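PDB 5IM3: ribonucleoside-diphosphate reductase from Pseudomonas aeruginosa, which probably reduces ribonucleoside diphosphates to the 2'-deoxyribonucleotides needed for DNA synthesis, as the large subunit of an allosterically regulated ribonucleotide reductase that binds dATP. Local coordinates for residues Q672-P675 with Y676-A680; F852-E855 with T856-V860; R893-F897 with R898-T902. All blocks are in the same frame, centred on the assembly; numbering follows the deposited sequence.

Interaction 1 (Q672-P675 with Y676-A680)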
loop_
_atom_site.group_PDB
_atom_site.type_symbol
_atom_site.label_atom_id
_atom_site.label_comp_id
_atom_site.label_asym_id
_atom_site.label_seq_id
_atom_site.Cartn_x
_atom_site.Cartn_y
_atom_site.Cartn_z
ATOM N N GLN A 672 19.377 -22.521 -37.673
ATOM C CA GLN A 672 18.342 -22.441 -38.690
ATOM C C GLN A 672 17.743 -21.044 -38.795
ATOM O O GLN A 672 16.876 -20.814 -39.643
ATOM C CB GLN A 672 17.242 -23.466 -38.393
ATOM C CG GLN A 672 17.759 -24.892 -38.238
ATOM C CD GLN A 672 16.686 -25.858 -37.783
ATOM O OE1 GLN A 672 15.914 -26.369 -38.592
ATOM N NE2 GLN A 672 16.631 -26.112 -36.478
ATOM N N HIS A 673 18.199 -20.107 -37.961
ATOM C CA HIS A 673 17.662 -18.747 -37.924
ATOM C C HIS A 673 16.162 -18.756 -37.647
ATOM O O HIS A 673 15.399 -17.968 -38.212
ATOM C CB HIS A 673 17.975 -17.997 -39.219
ATOM C CG HIS A 673 19.440 -17.805 -39.459
ATOM N ND1 HIS A 673 20.213 -18.735 -40.119
ATOM C CD2 HIS A 673 20.276 -16.796 -39.115
ATOM C CE1 HIS A 673 21.461 -18.303 -40.178
ATOM N NE2 HIS A 673 21.526 -17.130 -39.575
ATOM N N ILE A 674 15.738 -19.657 -36.770
ATOM C CA ILE A 674 14.346 -19.753 -36.341
ATOM C C ILE A 674 14.237 -19.096 -34.969
ATOM O O ILE A 674 14.925 -19.533 -34.033
ATOM C CB ILE A 674 13.865 -21.210 -36.278
ATOM C CG1 ILE A 674 14.002 -21.888 -37.644
ATOM C CG2 ILE A 674 12.415 -21.260 -35.797
ATOM C CD1 ILE A 674 13.626 -23.363 -37.628
ATOM N N PRO A 675 13.411 -18.063 -34.800
ATOM C CA PRO A 675 13.171 -17.545 -33.449
ATOM C C PRO A 675 12.320 -18.518 -32.654
ATOM O O PRO A 675 11.432 -19.179 -33.197
ATOM C CB PRO A 675 12.438 -16.221 -33.696
ATOM C CG PRO A 675 11.793 -16.390 -35.025
ATOM C CD PRO A 675 12.712 -17.268 -35.827
ATOM N N TYR A 676 12.606 -18.613 -31.355
ATOM C CA TYR A 676 11.865 -19.556 -30.529
ATOM C C TYR A 676 10.377 -19.231 -30.525
ATOM O O TYR A 676 9.544 -20.141 -30.456
ATOM C CB TYR A 676 12.422 -19.564 -29.103
ATOM C CG TYR A 676 12.355 -20.920 -28.425
ATOM C CD1 TYR A 676 11.373 -21.843 -28.760
ATOM C CD2 TYR A 676 13.281 -21.278 -27.452
ATOM C CE1 TYR A 676 11.312 -23.081 -28.146
ATOM C CE2 TYR A 676 13.228 -22.514 -26.831
ATOM C CZ TYR A 676 12.240 -23.411 -27.182
ATOM O OH TYR A 676 12.174 -24.642 -26.574
ATOM N N GLY A 677 10.023 -17.953 -30.624
ATOM C CA GLY A 677 8.629 -17.560 -30.656
ATOM C C GLY A 677 8.055 -17.500 -32.058
ATOM O O GLY A 677 7.757 -16.415 -32.567
ATOM N N SER A 678 7.883 -18.661 -32.687
ATOM C CA SER A 678 7.393 -18.714 -34.058
ATOM C C SER A 678 6.819 -20.093 -34.329
ATOM O O SER A 678 7.141 -21.069 -33.643
ATOM C CB SER A 678 8.505 -18.397 -35.063
ATOM O OG SER A 678 9.526 -19.380 -35.007
ATOM N N ASP A 679 5.955 -20.161 -35.345
ATOM C CA ASP A 679 5.433 -21.448 -35.785
ATOM C C ASP A 679 6.545 -22.346 -36.309
ATOM O O ASP A 679 6.428 -23.576 -36.255
ATOM C CB ASP A 679 4.363 -21.241 -36.860
ATOM C CG ASP A 679 3.104 -20.592 -36.314
ATOM O OD1 ASP A 679 3.137 -20.099 -35.167
ATOM O OD2 ASP A 679 2.083 -20.571 -37.034
ATOM N N ALA A 680 7.635 -21.753 -36.804
ATOM C CA ALA A 680 8.728 -22.543 -37.357
ATOM C C ALA A 680 9.512 -23.267 -36.269
ATOM O O ALA A 680 10.030 -24.362 -36.510
ATOM C CB ALA A 680 9.658 -21.648 -38.177
#
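S678 reaches back over the turn to P675, and its short side chain can be followed atom by atom. S678 CB lies 3.9 Å from P675 CG, beside the proline ring. From there chi1 of 64° sets OG between the S678 backbone N and carbonyl carbon, which turns the hydroxyl back on the preceding loop. S678 OG then donates a hydrogen bond of 2.6 Å to P675 O, with a C=O...donor angle of 150° and the donor tilted 17° from the carbonyl plane. S678 OG also lies 3.5 Å from I674 CG2. S678 is the N-cap residue, and OG is also weakly hydrogen-bonded to A681 N, in the first turn of the following helix.

CG2 of I674 also packs on the start of the helix, meeting A680 CB at 3.7 Å. Between the two, an inverse gamma turn centred on G677 reverses the chain, closed by a weak bond of 3.2 Å from S678 N to Y676 O.

The turn joins helix 665-672, which ends at H673 in a Schellman motif, to helix 679-707. I674 packs on L669 of the first helix, while the Y676 ring lies against I859 of helix 856-866 and its hydroxyl is hydrogen-bonded to I785 O.

Interaction 2 (F852-E855 with T856-V860)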
loop_
_atom_site.group_PDB
_atom_site.type_symbol
_atom_site.label_atom_id
_atom_site.label_comp_id
_atom_site.label_asym_id
_atom_site.label_seq_id
_atom_site.Cartn_x
_atom_site.Cartn_y
_atom_site.Cartn_z
ATOM N N PHE A 852 12.692 -14.284 -20.919
ATOM C CA PHE A 852 11.609 -13.477 -20.367
ATOM C C PHE A 852 10.936 -12.579 -21.396
ATOM O O PHE A 852 9.943 -11.928 -21.060
ATOM C CB PHE A 852 12.119 -12.622 -19.206
ATOM C CG PHE A 852 12.031 -13.311 -17.879
ATOM C CD1 PHE A 852 10.798 -13.616 -17.331
ATOM C CD2 PHE A 852 13.174 -13.656 -17.181
ATOM C CE1 PHE A 852 10.702 -14.254 -16.117
ATOM C CE2 PHE A 852 13.087 -14.294 -15.961
ATOM C CZ PHE A 852 11.849 -14.594 -15.428
ATOM N N GLU A 853 11.439 -12.526 -22.630
ATOM C CA GLU A 853 10.776 -11.782 -23.697
ATOM C C GLU A 853 10.329 -12.707 -24.824
ATOM O O GLU A 853 10.104 -12.252 -25.947
ATOM C CB GLU A 853 11.674 -10.654 -24.222
ATOM C CG GLU A 853 13.168 -10.953 -24.243
ATOM C CD GLU A 853 14.034 -9.713 -24.170
ATOM O OE1 GLU A 853 13.628 -8.730 -23.511
ATOM O OE2 GLU A 853 15.133 -9.728 -24.753
ATOM N N VAL A 854 10.191 -14.000 -24.538
ATOM C CA VAL A 854 9.450 -14.934 -25.379
ATOM C C VAL A 854 8.154 -15.265 -24.654
ATOM O O VAL A 854 8.176 -15.638 -23.473
ATOM C CB VAL A 854 10.252 -16.215 -25.672
ATOM C CG1 VAL A 854 9.409 -17.193 -26.486
ATOM C CG2 VAL A 854 11.538 -15.889 -26.415
ATOM N N GLU A 855 7.032 -15.136 -25.353
ATOM C CA GLU A 855 5.747 -15.422 -24.735
ATOM C C GLU A 855 5.681 -16.885 -24.318
ATOM O O GLU A 855 6.145 -17.778 -25.034
ATOM C CB GLU A 855 4.607 -15.085 -25.690
ATOM C CG GLU A 855 4.531 -13.613 -26.049
ATOM C CD GLU A 855 3.310 -13.288 -26.874
ATOM O OE1 GLU A 855 2.192 -13.620 -26.425
ATOM O OE2 GLU A 855 3.462 -12.711 -27.973
ATOM N N THR A 856 5.098 -17.123 -23.143
ATOM C CA THR A 856 5.102 -18.460 -22.560
ATOM C C THR A 856 4.386 -19.468 -23.449
ATOM O O THR A 856 4.728 -20.655 -23.440
ATOM C CB THR A 856 4.457 -18.412 -21.174
ATOM O OG1 THR A 856 5.055 -17.357 -20.411
ATOM C CG2 THR A 856 4.650 -19.728 -20.435
ATOM N N ARG A 857 3.402 -19.017 -24.228
ATOM C CA ARG A 857 2.632 -19.936 -25.062
ATOM C C ARG A 857 3.511 -20.674 -26.067
ATOM O O ARG A 857 3.209 -21.816 -26.429
ATOM C CB ARG A 857 1.516 -19.180 -25.785
ATOM C CG ARG A 857 1.969 -17.936 -26.533
ATOM C CD ARG A 857 0.784 -17.254 -27.199
ATOM N NE ARG A 857 1.118 -15.928 -27.717
ATOM C CZ ARG A 857 1.444 -15.665 -28.981
ATOM N NH1 ARG A 857 1.485 -16.632 -29.889
ATOM N NH2 ARG A 857 1.728 -14.421 -29.343
ATOM N N TRP A 858 4.591 -20.045 -26.539
ATOM C CA TRP A 858 5.491 -20.737 -27.459
ATOM C C TRP A 858 6.191 -21.903 -26.772
ATOM O O TRP A 858 6.337 -22.980 -27.359
ATOM C CB TRP A 858 6.521 -19.762 -28.029
ATOM C CG TRP A 858 5.930 -18.641 -28.819
ATOM C CD1 TRP A 858 5.867 -17.329 -28.453
ATOM C CD2 TRP A 858 5.322 -18.725 -30.116
ATOM N NE1 TRP A 858 5.255 -16.593 -29.436
ATOM C CE2 TRP A 858 4.910 -17.426 -30.467
ATOM C CE3 TRP A 858 5.084 -19.773 -31.010
ATOM C CZ2 TRP A 858 4.274 -17.145 -31.675
ATOM C CZ3 TRP A 858 4.449 -19.492 -32.209
ATOM C CH2 TRP A 858 4.055 -18.188 -32.531
ATOM N N ILE A 859 6.631 -21.705 -25.527
ATOM C CA ILE A 859 7.347 -22.754 -24.806
ATOM C C ILE A 859 6.410 -23.910 -24.478
ATOM O O ILE A 859 6.813 -25.080 -24.503
ATOM C CB ILE A 859 7.996 -22.174 -23.535
ATOM C CG1 ILE A 859 8.822 -20.926 -23.865
ATOM C CG2 ILE A 859 8.874 -23.213 -22.853
ATOM C CD1 ILE A 859 9.912 -21.157 -24.881
ATOM N N VAL A 860 5.152 -23.605 -24.154
ATOM C CA VAL A 860 4.190 -24.652 -23.828
ATOM C C VAL A 860 3.824 -25.446 -25.075
ATOM O O VAL A 860 3.833 -26.683 -25.068
ATOM C CB VAL A 860 2.945 -24.040 -23.162
ATOM C CG1 VAL A 860 1.852 -25.088 -22.991
ATOM C CG2 VAL A 860 3.314 -23.426 -21.821
#
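The R857 guanidinium and the W858 indole lie against each other, with the E855 carboxylate beside the former. R857 NH1 stands 3.2 Å above one face of the W858 indole, offset toward its rim; reciprocally, W858 NE1 lies over a face of the guanidinium. At the indole edge, in the ring plane, is E855 N, and E855 O is also near that plane. V854 CG1 approaches the five-membered ring obliquely, 4.1 Å from W858 CD1, and E855 CB is 3.8 Å from the same CD1.

E855 and R857 run side by side in the same direction, yet their charged groups are turned 83° apart, so the two bonds are not those of a coplanar pair. R857 NE donates to E855 OE1 at 2.9 Å, meeting it from above the carboxylate plane, 63° out of it. The second bond, R857 NH2 to E855 OE2 at 2.8 Å, is weak. R857 gets there because chi1 of 51° places CG between its backbone N and carbonyl carbon, and the chain then runs extended to NE.

In the backbone, W858 N donates to E855 O at 3.1 Å, an i+3 to i bond where the loop runs into the helix. T856 faces elsewhere, its hydroxyl bonded to Y879 O.

The chemistry is that of an ion pair formed two residues apart at the start of helix 856-866. The acidic group would probably offset the arginine charge, whose NH1 lies above the rim of the indole, and a carboxylate near this helix end should also suit the helix dipole.

Interaction 3 (R893-F897 with R898-T902)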
loop_
_atom_site.group_PDB
_atom_site.type_symbol
_atom_site.label_atom_id
_atom_site.label_comp_id
_atom_site.label_asym_id
_atom_site.label_seq_id
_atom_site.Cartn_x
_atom_site.Cartn_y
_atom_site.Cartn_z
ATOM N N ARG A 893 -3.447 -23.551 -17.133
ATOM C CA ARG A 893 -4.571 -24.162 -17.835
ATOM C C ARG A 893 -4.142 -24.637 -19.217
ATOM O O ARG A 893 -4.482 -25.751 -19.635
ATOM C CB ARG A 893 -5.728 -23.171 -17.967
ATOM C CG ARG A 893 -6.513 -22.918 -16.694
ATOM C CD ARG A 893 -7.852 -22.266 -17.008
ATOM N NE ARG A 893 -8.512 -21.750 -15.811
ATOM C CZ ARG A 893 -9.825 -21.587 -15.688
ATOM N NH1 ARG A 893 -10.640 -21.910 -16.686
ATOM N NH2 ARG A 893 -10.331 -21.111 -14.557
ATOM N N MET A 894 -3.399 -23.798 -19.943
ATOM C CA MET A 894 -2.937 -24.163 -21.278
ATOM C C MET A 894 -2.020 -25.377 -21.229
ATOM O O MET A 894 -2.125 -26.277 -22.070
ATOM C CB MET A 894 -2.222 -22.972 -21.918
ATOM C CG MET A 894 -1.623 -23.247 -23.291
ATOM S SD MET A 894 -0.626 -21.868 -23.896
ATOM C CE MET A 894 -0.133 -22.495 -25.498
ATOM N N ALA A 895 -1.107 -25.415 -20.256
ATOM C CA ALA A 895 -0.207 -26.557 -20.126
ATOM C C ALA A 895 -0.986 -27.857 -19.984
ATOM O O ALA A 895 -0.653 -28.866 -20.619
ATOM C CB ALA A 895 0.721 -26.359 -18.928
ATOM N N TRP A 896 -2.025 -27.853 -19.150
ATOM C CA TRP A 896 -2.873 -29.032 -19.002
ATOM C C TRP A 896 -3.692 -29.274 -20.265
ATOM O O TRP A 896 -3.794 -30.408 -20.747
ATOM C CB TRP A 896 -3.783 -28.852 -17.786
ATOM C CG TRP A 896 -4.721 -29.988 -17.541
ATOM C CD1 TRP A 896 -4.399 -31.238 -17.098
ATOM C CD2 TRP A 896 -6.141 -29.973 -17.707
ATOM N NE1 TRP A 896 -5.533 -32.006 -16.985
ATOM C CE2 TRP A 896 -6.616 -31.252 -17.352
ATOM C CE3 TRP A 896 -7.058 -29.003 -18.122
ATOM C CZ2 TRP A 896 -7.966 -31.586 -17.405
ATOM C CZ3 TRP A 896 -8.393 -29.337 -18.174
ATOM C CH2 TRP A 896 -8.837 -30.617 -17.810
ATOM N N PHE A 897 -4.278 -28.213 -20.816
ATOM C CA PHE A 897 -5.118 -28.347 -22.003
ATOM C C PHE A 897 -4.339 -28.915 -23.186
ATOM O O PHE A 897 -4.934 -29.530 -24.080
ATOM C CB PHE A 897 -5.722 -26.983 -22.351
ATOM C CG PHE A 897 -6.802 -27.036 -23.392
ATOM C CD1 PHE A 897 -8.042 -27.575 -23.097
ATOM C CD2 PHE A 897 -6.584 -26.521 -24.659
ATOM C CE1 PHE A 897 -9.040 -27.617 -24.053
ATOM C CE2 PHE A 897 -7.576 -26.561 -25.616
ATOM C CZ PHE A 897 -8.805 -27.109 -25.313
ATOM N N ARG A 898 -3.018 -28.732 -23.209
ATOM C CA ARG A 898 -2.187 -29.165 -24.328
ATOM C C ARG A 898 -1.519 -30.512 -24.082
ATOM O O ARG A 898 -0.582 -30.874 -24.802
ATOM C CB ARG A 898 -1.129 -28.105 -24.641
ATOM C CG ARG A 898 -1.693 -26.797 -25.161
ATOM C CD ARG A 898 -2.361 -26.991 -26.513
ATOM N NE ARG A 898 -3.071 -25.803 -26.965
ATOM C CZ ARG A 898 -3.820 -25.760 -28.060
ATOM N NH1 ARG A 898 -3.948 -26.839 -28.822
ATOM N NH2 ARG A 898 -4.439 -24.637 -28.396
ATOM N N GLY A 899 -1.976 -31.260 -23.083
ATOM C CA GLY A 899 -1.504 -32.615 -22.896
ATOM C C GLY A 899 -0.132 -32.743 -22.279
ATOM O O GLY A 899 0.503 -33.791 -22.429
ATOM N N LEU A 900 0.350 -31.718 -21.586
ATOM C CA LEU A 900 1.633 -31.832 -20.909
ATOM C C LEU A 900 1.504 -32.713 -19.673
ATOM O O LEU A 900 0.472 -32.720 -18.994
ATOM C CB LEU A 900 2.163 -30.451 -20.521
ATOM C CG LEU A 900 2.672 -29.562 -21.661
ATOM C CD1 LEU A 900 3.126 -28.227 -21.102
ATOM C CD2 LEU A 900 3.807 -30.226 -22.433
ATOM N N LYS A 901 2.561 -33.472 -19.393
ATOM C CA LYS A 901 2.589 -34.332 -18.219
ATOM C C LYS A 901 3.112 -33.617 -16.984
ATOM O O LYS A 901 2.649 -33.899 -15.874
ATOM C CB LYS A 901 3.454 -35.568 -18.492
ATOM C CG LYS A 901 2.955 -36.439 -19.631
ATOM C CD LYS A 901 3.774 -37.711 -19.746
ATOM C CE LYS A 901 3.288 -38.589 -20.886
ATOM N NZ LYS A 901 4.103 -39.824 -20.996
ATOM N N THR A 902 4.060 -32.696 -17.146
ATOM C CA THR A 902 4.702 -32.058 -16.008
ATOM C C THR A 902 5.027 -30.608 -16.333
ATOM O O THR A 902 5.179 -30.225 -17.496
ATOM C CB THR A 902 5.996 -32.784 -15.614
ATOM O OG1 THR A 902 6.835 -32.917 -16.769
ATOM C CG2 THR A 902 5.696 -34.162 -15.040
HETATM O O HOH W 1 -2.053 -32.628 -19.685
#
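Backbone hydrogen bonds carry most of this contact, in which M894, A895 and W896 offer carbonyls to the three residues that follow F897. R898 N donates to M894 O at 2.8 Å, the last bond here of the i to i-4 kind. Next, L900 N reaches A895 O at 3.2 Å in a 6→1 pairing, with the donor close to the C=O axis. G899 N bonds to W896 O at 3.1 Å, this time from above the carbonyl plane, 59° out of it. A water adds a bridge: it donates to W896 O and, at 2.6 Å, to L900 O. W896 O thus accepts from G899 N and the water, and also from R735 NH1.

The apolar contacts fall on two sides of the turn. L900 CD1 packs on A895 CB at 3.7 Å. M894 CG and R898 CG meet at 4.0 Å, their side chains crossing obliquely. In R898, chi1 of -66° sets CG beside the backbone N, with R898 CG 3.2 Å from M894 O, and the bend at chi2 then redirects the rest of the chain toward its charged end.

Of the flat groups, F897 CD2 lies 4.2 Å above one face of the R898 guanidinium, toward its rim. The charge of R898 is met by a salt bridge from NE to E861 OE2 on helix 856-866.

Together, the 6→1 and 5→2 bonds, with G899 at positive phi (77°) as the C' residue, define the Schellman motif that ends helix 885-897 within the barrel domain.

How the interactions relate
Along the chain from the N terminus the three contacts come in series, and none nests in or crosses another. Interaction 1 closes the turn between helices 665-672 and 679-707; interaction 2 joins the loop after helix 842-847 to the start of helix 856-866; interaction 3 ends helix 885-897 ahead of strand 906-909. In space interaction 2 lies between the others. The indole of W858 packs on G677, S678 and D679, while elsewhere on helix 856-866, V860 CG1 comes 3.8 Å from A895 CA and also meets L900. Interactions 1 and 3 do not touch, their nearest atoms being about 10 Å apart; helix 856-866, through W858 and V860, contacts both within the barrel domain.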